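Local atomic coordinates of glycerophosphodiester phosphodiesterase (PDB entry 3CH0), a protein that belongs to the glycerophosphodiester phosphodiesterase family, whose members are built as a TIM barrel of inner parallel strands and surrounding helices. Residues H62-M67 / K99-F104; G16-L21 / K105-V110; D43-K48 / F81-M86. All coordinates share one frame; numbering follows the deposited sequence. Where two conformers were deposited one is given.

How the interactions relate
All three contacts lie partly buried, their centres about 16 to 18 Å from the chain's centre, and each joins a different pair of segments. Interactions 1 and 2 are neighbours: 99-104 runs straight into 105-110, the side chain of Phe104 packs on Arg18, and Lys109 NZ reaches Lys99 O. Both pin one loop, interaction 1 to a second loop with a salt bridge, a lysine and waters, interaction 2 to the loop after strand 10-13 with a side-chain amide and one backbone bond. Interaction 3 touches neither. It starts at strand 39-46, with apolar packing at its inner end and backbone polar contacts beyond. Its segments alternate along the chain with those of interaction 1.

Interaction 1: H62-M67 / K99-F104; sequences HEITMM and KTHPRF. With EDO (1,2-ethanediol), chain M.
Lys99 has CG anti to its backbone N (chi1 -169°), and from there the chain runs extended to NZ, which ends at His62 O. Glu63 has CG anti to its carbonyl carbon (chi1 -73°), beside the backbone N, and its chain extends to the carboxylate that meets Arg103. Lys99 NZ donates to His62 O at 2.7 Å, in the carbonyl plane and on a lone pair. Lys99 NZ also donates to Thr65 O at 3.2 Å, from above that carbonyl's plane, and a water accepts from it as well. The ammonium group thus bridges two carbonyls three residues apart.

Further along, Glu63 and Arg103 form a side-on, two-pronged salt bridge. Arg103 NE meets Glu63 OE2 at 2.8 Å and Arg103 NH2 meets Glu63 OE1 at 2.8 Å, each Glu63 oxygen using its syn lone pair, on the side of the other oxygen. Carboxylate and guanidinium planes are only 14° apart, and both bonds are close to straight.

His101, first residue of the turn, has a group over each ring face. Glu63 CB sits over one face of the His101 ring, toward its rim, 4.0 Å from the centroid, in a CH-pi contact; Phe104 CD2 lies over the centre of the opposite face. His101 ND1 accepts from Arg103 N at 3.1 Å, which helps hold the ring's rotation. Water 3 bridges Ile64 O and Lys99 O.

The 101-104 segment is a type I beta turn clamped by a bidentate salt bridge. It joins two loops of the long excursion between strands 39-46 and 132-137 of the TIM barrel.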
loop_
_atom_site.group_PDB
_atom_site.type_symbol
_atom_site.label_atom_id
_atom_site.label_comp_id
_atom_site.label_asym_id
_atom_site.label_seq_id
_atom_site.Cartn_x
_atom_site.Cartn_y
_atom_site.Cartn_z
ATOM N N HIS A 62 11.708 3.227 -13.003
ATOM C CA HIS A 62 11.637 3.633 -14.425
ATOM C C HIS A 62 10.209 3.670 -15.021
ATOM O O HIS A 62 9.965 4.367 -16.035
ATOM C CB HIS A 62 12.525 2.712 -15.285
ATOM C CG HIS A 62 11.914 1.400 -15.613
ATOM N ND1 HIS A 62 11.925 0.332 -14.737
ATOM C CD2 HIS A 62 11.301 0.958 -16.731
ATOM C CE1 HIS A 62 11.321 -0.699 -15.291
ATOM N NE2 HIS A 62 10.951 -0.354 -16.509
ATOM N N GLU A 63 9.227 2.957 -14.446
ATOM C CA GLU A 63 7.951 2.941 -15.066
ATOM C C GLU A 63 7.266 4.265 -14.874
ATOM O O GLU A 63 6.368 4.600 -15.667
ATOM C CB GLU A 63 7.070 1.801 -14.544
ATOM C CG GLU A 63 7.552 0.476 -15.071
ATOM C CD GLU A 63 6.633 -0.675 -14.663
ATOM O OE1 GLU A 63 6.272 -0.744 -13.467
ATOM O OE2 GLU A 63 6.246 -1.501 -15.523
ATOM N N ILE A 64 7.665 4.997 -13.836
ATOM C CA ILE A 64 6.912 6.197 -13.464
ATOM C C ILE A 64 7.693 7.501 -13.541
ATOM O O ILE A 64 7.084 8.605 -13.457
ATOM C CB ILE A 64 6.287 6.046 -12.041
ATOM C CG1 ILE A 64 7.369 5.981 -10.945
ATOM C CG2 ILE A 64 5.354 4.818 -11.993
ATOM C CD1 ILE A 64 6.836 6.008 -9.465
ATOM N N THR A 65 9.025 7.402 -13.620
ATOM C CA THR A 65 9.902 8.544 -13.388
ATOM C C THR A 65 10.566 8.954 -14.722
ATOM O O THR A 65 11.337 8.226 -15.294
ATOM C CB THR A 65 11.024 8.261 -12.349
ATOM O OG1 THR A 65 10.472 7.674 -11.157
ATOM C CG2 THR A 65 11.730 9.551 -11.997
HETATM N N MSE A 66 10.236 10.158 -15.188
HETATM C CA MSE A 66 10.856 10.645 -16.428
HETATM C C MSE A 66 12.365 10.801 -16.361
HETATM O O MSE A 66 13.069 10.346 -17.246
HETATM C CB MSE A 66 10.228 12.006 -16.805
HETATM C CG MSE A 66 10.663 12.513 -18.168
HETATM SE SE MSE A 66 9.664 11.517 -19.437
HETATM C CE MSE A 66 8.075 12.547 -19.033
HETATM N N MSE A 67 12.815 11.469 -15.322
HETATM C CA MSE A 67 14.211 11.919 -15.221
HETATM C C MSE A 67 14.614 12.255 -13.790
HETATM O O MSE A 67 13.818 12.809 -13.017
HETATM C CB MSE A 67 14.404 13.119 -16.193
HETATM C CG MSE A 67 15.222 14.303 -15.690
HETATM SE SE MSE A 67 14.972 15.934 -16.779
HETATM C CE MSE A 67 13.641 15.157 -18.068
ATOM N N LYS A 99 5.303 10.584 -17.041
ATOM C CA LYS A 99 5.740 9.481 -17.872
ATOM C C LYS A 99 4.653 8.448 -18.085
ATOM O O LYS A 99 3.983 8.022 -17.161
ATOM C CB LYS A 99 6.964 8.779 -17.273
ATOM C CG LYS A 99 7.631 7.781 -18.210
ATOM C CD LYS A 99 8.909 7.264 -17.567
ATOM C CE LYS A 99 9.806 6.449 -18.473
ATOM N NZ LYS A 99 11.095 6.155 -17.770
ATOM N N THR A 100 4.494 7.975 -19.317
ATOM C CA THR A 100 3.568 6.928 -19.606
ATOM C C THR A 100 3.956 5.607 -18.947
ATOM O O THR A 100 5.090 5.169 -19.089
ATOM C CB THR A 100 3.424 6.698 -21.114
ATOM O OG1 THR A 100 2.938 7.917 -21.683
ATOM C CG2 THR A 100 2.461 5.572 -21.387
ATOM N N HIS A 101 3.018 5.048 -18.179
ATOM C CA HIS A 101 3.191 3.770 -17.518
ATOM C C HIS A 101 2.803 2.661 -18.487
ATOM O O HIS A 101 1.636 2.547 -18.832
ATOM C CB HIS A 101 2.323 3.708 -16.233
ATOM C CG HIS A 101 2.720 2.592 -15.314
ATOM N ND1 HIS A 101 3.083 1.334 -15.776
ATOM C CD2 HIS A 101 2.856 2.555 -13.967
ATOM C CE1 HIS A 101 3.389 0.570 -14.735
ATOM N NE2 HIS A 101 3.291 1.294 -13.630
ATOM N N PRO A 102 3.787 1.825 -18.880
ATOM C CA PRO A 102 3.537 0.792 -19.891
ATOM C C PRO A 102 2.402 -0.168 -19.512
ATOM O O PRO A 102 1.738 -0.736 -20.390
ATOM C CB PRO A 102 4.867 0.031 -19.970
ATOM C CG PRO A 102 5.898 0.857 -19.302
ATOM C CD PRO A 102 5.164 1.789 -18.353
ATOM N N ARG A 103 2.150 -0.335 -18.200
ATOM C CA ARG A 103 1.122 -1.266 -17.755
ATOM C C ARG A 103 -0.210 -0.647 -17.364
ATOM O O ARG A 103 -1.167 -1.379 -17.078
ATOM C CB ARG A 103 1.683 -2.142 -16.625
ATOM C CG ARG A 103 3.008 -2.836 -16.992
ATOM C CD ARG A 103 3.411 -3.848 -15.965
ATOM N NE ARG A 103 4.028 -3.151 -14.831
ATOM C CZ ARG A 103 3.637 -3.204 -13.558
ATOM N NH1 ARG A 103 2.650 -3.989 -13.178
ATOM N NH2 ARG A 103 4.298 -2.501 -12.663
ATOM N N PHE A 104 -0.296 0.704 -17.388
ATOM C CA PHE A 104 -1.508 1.447 -17.072
ATOM C C PHE A 104 -1.648 2.578 -18.073
ATOM O O PHE A 104 -1.513 3.749 -17.758
ATOM C CB PHE A 104 -1.490 1.957 -15.612
ATOM C CG PHE A 104 -1.354 0.834 -14.637
ATOM C CD1 PHE A 104 -2.497 0.110 -14.274
ATOM C CD2 PHE A 104 -0.101 0.394 -14.199
ATOM C CE1 PHE A 104 -2.404 -0.972 -13.458
ATOM C CE2 PHE A 104 -0.028 -0.732 -13.409
ATOM C CZ PHE A 104 -1.192 -1.407 -13.049
HETATM C C1 EDO M . 13.773 11.838 -21.127
HETATM O O1 EDO M . 13.886 11.675 -19.711
HETATM C C2 EDO M . 14.866 12.819 -21.542
HETATM O O2 EDO M . 16.197 12.329 -21.202
HETATM O O HOH W 1 7.431 4.251 -18.207
HETATM O O HOH W 2 7.459 11.120 -14.791
HETATM O O HOH W 3 4.351 8.691 -14.368
HETATM O O HOH W 4 12.574 8.559 -18.922
#

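Interaction 2: G16-L21 / K105-V110. With EDO (1,2-ethanediol), chain P.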
loop_
_atom_site.group_PDB
_atom_site.type_symbol
_atom_site.label_atom_id
_atom_site.label_comp_id
_atom_site.label_asym_id
_atom_site.label_seq_id
_atom_site.Cartn_x
_atom_site.Cartn_y
_atom_site.Cartn_z
ATOM N N GLY A 16 -3.676 4.532 -3.899
ATOM C CA GLY A 16 -4.745 5.533 -4.102
ATOM C C GLY A 16 -5.591 5.036 -5.255
ATOM O O GLY A 16 -6.713 4.587 -5.078
ATOM N N CYS A 17 -5.067 5.096 -6.471
ATOM C CA CYS A 17 -5.786 4.565 -7.626
ATOM C C CYS A 17 -4.859 4.537 -8.838
ATOM O O CYS A 17 -5.073 5.225 -9.819
ATOM C CB CYS A 17 -7.087 5.328 -7.953
ATOM S SG CYS A 17 -6.876 7.088 -8.181
ATOM N N ARG A 18 -3.850 3.702 -8.781
ATOM C CA ARG A 18 -2.830 3.630 -9.872
ATOM C C ARG A 18 -3.371 3.458 -11.278
ATOM O O ARG A 18 -2.798 3.970 -12.250
ATOM C CB ARG A 18 -1.807 2.521 -9.589
ATOM C CG ARG A 18 -0.844 2.218 -10.752
ATOM C CD ARG A 18 0.229 1.216 -10.309
ATOM N NE ARG A 18 -0.339 -0.078 -9.935
ATOM C CZ ARG A 18 0.318 -1.240 -9.946
ATOM N NH1 ARG A 18 1.597 -1.276 -10.250
ATOM N NH2 ARG A 18 -0.335 -2.365 -9.659
ATOM N N GLY A 19 -4.475 2.738 -11.424
ATOM C CA GLY A 19 -5.047 2.574 -12.775
ATOM C C GLY A 19 -5.536 3.890 -13.368
ATOM O O GLY A 19 -5.630 4.012 -14.608
ATOM N N LEU A 20 -5.896 4.852 -12.515
ATOM C CA LEU A 20 -6.520 6.088 -12.951
ATOM C C LEU A 20 -5.586 7.273 -12.972
ATOM O O LEU A 20 -5.689 8.162 -13.833
ATOM C CB LEU A 20 -7.674 6.426 -12.009
ATOM C CG LEU A 20 -8.728 5.302 -11.809
ATOM C CD1 LEU A 20 -9.846 5.749 -10.828
ATOM C CD2 LEU A 20 -9.301 4.790 -13.140
ATOM N N LEU A 21 -4.670 7.324 -11.997
ATOM C CA LEU A 21 -3.818 8.481 -11.761
ATOM C C LEU A 21 -2.451 8.007 -11.286
ATOM O O LEU A 21 -2.349 6.886 -10.782
ATOM C CB LEU A 21 -4.426 9.388 -10.699
ATOM C CG LEU A 21 -5.547 10.351 -11.154
ATOM C CD1 LEU A 21 -6.213 10.976 -9.944
ATOM C CD2 LEU A 21 -4.915 11.452 -12.047
ATOM N N LYS A 105 -1.940 2.183 -19.306
ATOM C CA LYS A 105 -1.878 3.112 -20.407
ATOM C C LYS A 105 -3.000 4.138 -20.352
ATOM O O LYS A 105 -2.854 5.218 -20.920
ATOM C CB LYS A 105 -1.835 2.340 -21.751
ATOM C CG LYS A 105 -0.482 1.712 -22.038
ATOM C CD LYS A 105 0.686 2.685 -21.848
ATOM N N SER A 106 -4.085 3.864 -19.660
ATOM C CA SER A 106 -5.149 4.846 -19.514
ATOM C C SER A 106 -4.973 5.767 -18.290
ATOM O O SER A 106 -5.786 6.657 -18.033
ATOM C CB SER A 106 -6.523 4.150 -19.511
ATOM O OG SER A 106 -6.912 3.728 -18.217
ATOM N N GLN A 107 -3.890 5.570 -17.536
ATOM C CA GLN A 107 -3.605 6.462 -16.429
ATOM C C GLN A 107 -3.496 7.905 -16.899
ATOM O O GLN A 107 -2.810 8.178 -17.903
ATOM C CB GLN A 107 -2.306 6.078 -15.752
ATOM C CG GLN A 107 -2.048 6.760 -14.428
ATOM C CD GLN A 107 -0.691 6.423 -13.934
ATOM O OE1 GLN A 107 0.322 7.038 -14.321
ATOM N NE2 GLN A 107 -0.646 5.385 -13.075
ATOM N N LYS A 108 -4.085 8.811 -16.133
ATOM C CA LYS A 108 -4.056 10.246 -16.452
ATOM C C LYS A 108 -2.671 10.820 -16.201
ATOM O O LYS A 108 -2.070 10.691 -15.103
ATOM C CB LYS A 108 -5.104 11.019 -15.643
ATOM C CG LYS A 108 -4.987 12.514 -15.725
ATOM C CD LYS A 108 -5.435 13.039 -17.049
ATOM C CE LYS A 108 -5.194 14.544 -17.089
ATOM N NZ LYS A 108 -5.975 15.127 -18.123
ATOM N N LYS A 109 -2.153 11.524 -17.203
ATOM C CA LYS A 109 -0.861 12.134 -17.061
ATOM C C LYS A 109 -1.006 13.528 -16.542
ATOM O O LYS A 109 -1.552 14.407 -17.224
ATOM C CB LYS A 109 -0.099 12.133 -18.415
ATOM C CG LYS A 109 0.123 10.803 -19.013
ATOM C CD LYS A 109 1.151 9.978 -18.220
ATOM C CE LYS A 109 0.487 9.105 -17.173
ATOM N NZ LYS A 109 1.435 8.637 -16.163
ATOM N N VAL A 110 -0.501 13.732 -15.321
ATOM C CA VAL A 110 -0.505 14.992 -14.598
ATOM C C VAL A 110 0.801 15.130 -13.832
ATOM O O VAL A 110 1.427 14.117 -13.441
ATOM C CB VAL A 110 -1.674 15.127 -13.593
ATOM C CG1 VAL A 110 -3.061 15.173 -14.326
ATOM C CG2 VAL A 110 -1.651 13.980 -12.565
HETATM C C1 EDO P . -4.286 -0.512 -18.986
HETATM O O1 EDO P . -4.701 0.750 -19.540
HETATM C C2 EDO P . -3.306 -1.242 -19.894
HETATM O O2 EDO P . -2.093 -0.492 -20.078
HETATM O O HOH W 5 -4.892 2.416 -16.698
HETATM O O HOH W 6 -7.838 7.573 -15.896
#
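Gln107 reaches across to Arg18 and Leu21, and its side chain can be followed atom by atom. Gln107 CB is about equally far from Arg18 O and Gly19 O. Gln107 CG, anti to the backbone N (chi1 -168°), packs 3.4 Å from Leu21 C. Gln107 CD lies near the same carbonyl group. At the tip the amide splits its work. Gln107 NE2 donates to Arg18 O at 2.7 Å, nearly straight at 172°, with the acceptor in the amide plane. Leu21 O is also close to NE2, but the angle is too poor for a bond. Gln107 OE1 faces its own segment and accepts from Lys109 NZ at 2.7 Å, a bond that helps fix which way round the amide sits. That ammonium also bonds to Lys99 O and Gly97 O.

Beside this, Lys108 N donates to Leu20 O at 2.9 Å, approaching from above the carbonyl plane. Leu21 and Lys108 run side by side in the same direction, with Leu21 CD2 against Lys108 CB at 3.6 Å, and Val110 CG2 touches the same methyl from a little further away. Two waters complete the polar contacts: water 5 donates to Gly19 O and bonds to Ser106 OG, while water 6 donates to both Leu20 O and Ser106 O. A 1,2-ethanediol takes hydrogen bonds from Lys105 N and Ser106 N.

The 16-21 loop leads from strand 10-13 into helix 26-35, and Cys17, Leu20 and Leu21 all touch Lys31 of that helix. Arg18 turns its guanidinium to Asp264, just past strand 260-263, while 105-110 lies on the way from helix 88-91 to helix 117-127.

Interaction 3: D43-K48 / F81-M86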
loop_
_atom_site.group_PDB
_atom_site.type_symbol
_atom_site.label_atom_id
_atom_site.label_comp_id
_atom_site.label_asym_id
_atom_site.label_seq_id
_atom_site.Cartn_x
_atom_site.Cartn_y
_atom_site.Cartn_z
ATOM N N ASP A 43 2.245 2.818 0.093
ATOM C CA ASP A 43 3.554 2.246 0.414
ATOM C C ASP A 43 4.420 3.317 1.021
ATOM O O ASP A 43 4.321 4.481 0.644
ATOM C CB ASP A 43 4.160 1.816 -0.888
ATOM C CG ASP A 43 3.262 0.911 -1.679
ATOM O OD1 ASP A 43 2.991 -0.182 -1.167
ATOM O OD2 ASP A 43 2.879 1.206 -2.840
ATOM N N LEU A 44 5.258 2.924 1.994
ATOM C CA LEU A 44 6.086 3.849 2.740
ATOM C C LEU A 44 7.542 3.451 2.744
ATOM O O LEU A 44 7.901 2.264 2.916
ATOM C CB LEU A 44 5.619 3.971 4.187
ATOM C CG LEU A 44 4.134 4.293 4.414
ATOM C CD1 LEU A 44 3.686 4.169 5.874
ATOM C CD2 LEU A 44 3.851 5.702 3.882
ATOM N N VAL A 45 8.362 4.478 2.523
ATOM C CA VAL A 45 9.832 4.394 2.577
ATOM C C VAL A 45 10.345 5.606 3.358
ATOM O O VAL A 45 9.547 6.434 3.808
ATOM C CB VAL A 45 10.472 4.216 1.222
ATOM C CG1 VAL A 45 9.801 3.061 0.420
ATOM C CG2 VAL A 45 10.425 5.581 0.450
ATOM N N ILE A 46 11.662 5.624 3.607
ATOM C CA ILE A 46 12.331 6.675 4.408
ATOM C C ILE A 46 13.412 7.393 3.589
ATOM O O ILE A 46 14.153 6.752 2.879
ATOM C CB ILE A 46 12.990 6.063 5.645
ATOM C CG1 ILE A 46 11.984 5.158 6.420
ATOM C CG2 ILE A 46 13.513 7.171 6.609
ATOM C CD1 ILE A 46 10.725 5.821 6.942
ATOM N N SER A 47 13.393 8.727 3.653
ATOM C CA SER A 47 14.423 9.538 3.026
ATOM C C SER A 47 15.680 9.534 3.908
ATOM O O SER A 47 15.635 9.133 5.072
ATOM C CB SER A 47 13.957 10.991 2.870
ATOM O OG SER A 47 13.733 11.605 4.143
ATOM N N LYS A 48 16.776 10.015 3.319
ATOM C CA LYS A 48 18.051 10.229 4.081
ATOM C C LYS A 48 17.856 10.972 5.372
ATOM O O LYS A 48 18.467 10.616 6.388
ATOM C CB LYS A 48 19.049 10.936 3.213
ATOM C CG LYS A 48 20.431 11.095 3.862
ATOM C CD LYS A 48 21.429 11.529 2.805
ATOM C CE LYS A 48 22.762 11.912 3.450
ATOM N NZ LYS A 48 23.553 12.751 2.485
ATOM N N PHE A 81 18.999 5.747 -8.018
ATOM C CA PHE A 81 18.264 6.920 -7.513
ATOM C C PHE A 81 17.563 6.498 -6.233
ATOM O O PHE A 81 16.342 6.351 -6.159
ATOM C CB PHE A 81 17.283 7.440 -8.567
ATOM C CG PHE A 81 17.930 7.666 -9.901
ATOM C CD1 PHE A 81 19.025 8.514 -10.003
ATOM C CD2 PHE A 81 17.499 7.005 -11.021
ATOM C CE1 PHE A 81 19.668 8.709 -11.230
ATOM C CE2 PHE A 81 18.163 7.202 -12.268
ATOM C CZ PHE A 81 19.240 8.064 -12.334
ATOM N N ASN A 82 18.396 6.341 -5.221
ATOM C CA ASN A 82 17.972 5.744 -3.931
ATOM C C ASN A 82 17.444 6.787 -2.987
ATOM O O ASN A 82 18.164 7.686 -2.545
ATOM C CB ASN A 82 19.214 5.111 -3.304
ATOM C CG ASN A 82 18.945 4.432 -1.955
ATOM O OD1 ASN A 82 17.797 4.324 -1.506
ATOM N ND2 ASN A 82 20.012 3.903 -1.344
ATOM N N LEU A 83 16.147 6.715 -2.688
ATOM C CA LEU A 83 15.521 7.671 -1.800
ATOM C C LEU A 83 16.145 7.783 -0.416
ATOM O O LEU A 83 16.179 8.824 0.201
ATOM C CB LEU A 83 13.996 7.424 -1.661
ATOM C CG LEU A 83 13.060 7.937 -2.761
ATOM C CD1 LEU A 83 13.217 7.164 -4.047
ATOM C CD2 LEU A 83 11.634 7.939 -2.209
ATOM N N TYR A 84 16.626 6.653 0.095
ATOM C CA TYR A 84 17.298 6.662 1.400
ATOM C C TYR A 84 18.652 7.423 1.422
ATOM O O TYR A 84 19.162 7.707 2.505
ATOM C CB TYR A 84 17.488 5.229 1.900
ATOM C CG TYR A 84 17.775 5.085 3.359
ATOM C CD1 TYR A 84 17.092 5.817 4.297
ATOM C CD2 TYR A 84 18.747 4.186 3.810
ATOM C CE1 TYR A 84 17.364 5.681 5.670
ATOM C CE2 TYR A 84 19.027 4.040 5.141
ATOM C CZ TYR A 84 18.347 4.777 6.063
ATOM O OH TYR A 84 18.582 4.705 7.406
ATOM N N ALA A 85 19.203 7.667 0.211
ATOM C CA ALA A 85 20.444 8.456 0.026
ATOM C C ALA A 85 20.115 9.901 -0.338
ATOM O O ALA A 85 21.024 10.682 -0.646
ATOM C CB ALA A 85 21.299 7.845 -1.025
HETATM N N MSE A 86 18.831 10.242 -0.418
HETATM C CA MSE A 86 18.384 11.595 -0.770
HETATM C C MSE A 86 17.586 12.296 0.307
HETATM O O MSE A 86 16.702 11.715 0.945
HETATM C CB MSE A 86 17.525 11.491 -2.047
HETATM C CG MSE A 86 18.241 10.859 -3.210
HETATM SE SE MSE A 86 17.035 10.443 -4.700
HETATM C CE MSE A 86 16.530 12.222 -5.072
HETATM O O HOH W 7 23.712 10.702 0.163
#
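Val45 makes the first contact, on strand 39-46, where its CG2 meets Leu83 CD2 at 3.8 Å, the two side chains crossing at about a right angle. Val53 of strand 52-54 touches both, so this is the apolar end of the contact. At Ile46 the carbonyl oxygen takes over: Ile46 O lies at the edge of the Tyr84 ring, near its plane, 3.4 Å from Tyr84 CD1. Tyr84 CG stands anti to the backbone N (chi1 -162°), beside the carbonyl carbon; the ring's CD1 edge is what meets Ile46 O. Ile46 O also receives a CA-H...O contact from Tyr84, and Ile46 CG2 lies near Tyr84 CE1.

Ser47 follows, now off the strand. Ser47 CA points a hydrogen at Leu83 O, 3.4 Å from CA to oxygen. Ser47 CB sits 3.4 Å from Met86 O. The hydroxyl is engaged with Asp49 and with the backbone N of Arg51.

With Lys48 the backbone becomes the donor. Lys48 N bonds to Met86 O at 2.9 Å, from well above the carbonyl plane. Lys48 N reaches more weakly to Leu83 O at 3.4 Å. Lys48 CA lies 3.2 Å from Tyr84 O, another CA-H...O contact. The lysine chain extends past Ala85, and a water links Lys48 NZ to Ala85 O.

The partner holds its own shape: Asn82 OD1 accepts from Tyr84 N in an Asx turn, and Met86 N bonds to Leu83 O. Together they present Leu83 O and Tyr84 O of the 3-10 segment 83-85, and Met86 O just after it, to the chain leaving strand 39-46. That strand is one of the parallel barrel strands of this TIM-barrel fold, so the turn packs at the strand's C-terminal end, just ahead of helix 88-91.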